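Local coordinates for competence protein ComEA-related protein (Thermus thermophilus, PDB 2DUY) that is of unknown function but carries helix-hairpin-helix motifs and, like its ComEA relatives, probably binds DNA, at residues R42-E45 with G46-Y49. Residues are numbered along the deposited sequence; the frame is centred on the assembly and turned at random.
Sequences RIVE and GRPY
Tyr49 reaches back to the C-terminal end of helix 37-45 and hands its hydroxyl to Ile43 O, with OH 2.6 Å from that oxygen. The bond uses a lone pair in the carbonyl plane, and the oxygen sits at the ring's edge. Backbone bonds close the same helix end: Gly46 N donates to Arg42 O at 3.0 Å and weakly to Ile43 O, while Arg47 N meets Val44 O at 3.2 Å, nearly straight at the hydrogen (163°). A water donates to both Glu45 O and Arg47 O, spanning the turn ahead of the cis peptide before Pro48.

Among apolar contacts, Ile43 CG2, anti to the backbone N (CG1 at chi1 -71°), lies 4.0 Å from Tyr49 CE1, the two side chains crossing at about a right angle. Arg47 runs extended past Val44, whose CG2 lies over one guanidinium face, 3.9 Å from NH1. The polar end of Arg47 bonds to Leu21 O and Ala24 O; an alanine in place of Arg47 would probably leave both carbonyls without this donor and strip the guanidinium cover from one side of Val44. Ile43 O, the acceptor for Tyr49, thus has a side-chain donor where the helical bonding pattern runs out, and the arginine ties the exit of the helix to the segment leading into helix 26-29 within the helix-hairpin-helix domain.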
loop_
_atom_site.group_PDB
_atom_site.type_symbol
_atom_site.label_atom_id
_atom_site.label_comp_id
_atom_site.label_asym_id
_atom_site.label_seq_id
_atom_site.Cartn_x
_atom_site.Cartn_y
_atom_site.Cartn_z
ATOM N N ARG A 42 -6.690 6.757 -0.325
ATOM C CA ARG A 42 -5.787 7.606 -1.104
ATOM C C ARG A 42 -4.890 6.774 -2.016
ATOM O O ARG A 42 -4.538 7.203 -3.110
ATOM C CB ARG A 42 -4.912 8.452 -0.177
ATOM C CG ARG A 42 -5.691 9.483 0.622
ATOM C CD ARG A 42 -4.818 10.154 1.664
ATOM N NE ARG A 42 -5.536 11.216 2.362
ATOM C CZ ARG A 42 -5.060 11.874 3.414
ATOM N NH1 ARG A 42 -3.856 11.575 3.899
ATOM N NH2 ARG A 42 -5.782 12.838 3.977
ATOM N N ILE A 43 -4.502 5.591 -1.560
ATOM C CA ILE A 43 -3.659 4.735 -2.384
ATOM C C ILE A 43 -4.442 4.341 -3.642
ATOM O O ILE A 43 -3.918 4.437 -4.741
ATOM C CB ILE A 43 -3.206 3.474 -1.609
ATOM C CG1 ILE A 43 -2.182 3.884 -0.545
ATOM C CG2 ILE A 43 -2.594 2.434 -2.575
ATOM C CD1 ILE A 43 -1.778 2.761 0.399
ATOM N N VAL A 44 -5.695 3.914 -3.486
ATOM C CA VAL A 44 -6.495 3.524 -4.663
ATOM C C VAL A 44 -6.664 4.702 -5.610
ATOM O O VAL A 44 -6.526 4.566 -6.835
ATOM C CB VAL A 44 -7.916 3.031 -4.287
ATOM C CG1 VAL A 44 -8.712 2.732 -5.570
ATOM C CG2 VAL A 44 -7.829 1.784 -3.430
ATOM N N GLU A 45 -6.967 5.862 -5.040
ATOM C CA GLU A 45 -7.175 7.068 -5.832
ATOM C C GLU A 45 -5.926 7.519 -6.579
ATOM O O GLU A 45 -6.022 8.183 -7.613
ATOM C CB GLU A 45 -7.690 8.199 -4.933
ATOM C CG GLU A 45 -9.105 7.949 -4.413
ATOM C CD GLU A 45 -9.670 9.117 -3.628
ATOM O OE1 GLU A 45 -10.899 9.148 -3.416
ATOM O OE2 GLU A 45 -8.891 9.999 -3.219
ATOM N N GLY A 46 -4.756 7.151 -6.062
ATOM C CA GLY A 46 -3.520 7.539 -6.710
ATOM C C GLY A 46 -3.033 6.611 -7.817
ATOM O O GLY A 46 -2.000 6.878 -8.431
ATOM N N ARG A 47 -3.770 5.537 -8.085
ATOM C CA ARG A 47 -3.387 4.574 -9.122
ATOM C C ARG A 47 -3.367 5.209 -10.506
ATOM O O ARG A 47 -4.128 6.137 -10.769
ATOM C CB ARG A 47 -4.360 3.393 -9.121
ATOM C CG ARG A 47 -4.181 2.497 -7.908
ATOM C CD ARG A 47 -5.282 1.462 -7.741
ATOM N NE ARG A 47 -4.936 0.606 -6.606
ATOM C CZ ARG A 47 -5.733 -0.300 -6.051
ATOM N NH1 ARG A 47 -6.967 -0.493 -6.510
ATOM N NH2 ARG A 47 -5.277 -1.027 -5.033
ATOM N N PRO A 48 -2.529 4.697 -11.418
ATOM C CA PRO A 48 -1.605 3.574 -11.255
ATOM C C PRO A 48 -0.236 3.956 -10.707
ATOM O O PRO A 48 0.167 5.118 -10.766
ATOM C CB PRO A 48 -1.490 3.026 -12.675
ATOM C CG PRO A 48 -1.474 4.279 -13.483
ATOM C CD PRO A 48 -2.569 5.132 -12.832
ATOM N N TYR A 49 0.462 2.953 -10.184
ATOM C CA TYR A 49 1.818 3.098 -9.662
ATOM C C TYR A 49 2.734 2.319 -10.607
ATOM O O TYR A 49 2.434 1.172 -10.947
ATOM C CB TYR A 49 1.922 2.500 -8.250
ATOM C CG TYR A 49 1.024 3.200 -7.258
ATOM C CD1 TYR A 49 -0.256 2.723 -6.979
ATOM C CD2 TYR A 49 1.418 4.402 -6.678
ATOM C CE1 TYR A 49 -1.115 3.436 -6.150
ATOM C CE2 TYR A 49 0.571 5.119 -5.857
ATOM C CZ TYR A 49 -0.695 4.634 -5.598
ATOM O OH TYR A 49 -1.536 5.362 -4.800
HETATM O O HOH W 1 -6.706 6.751 -10.102
#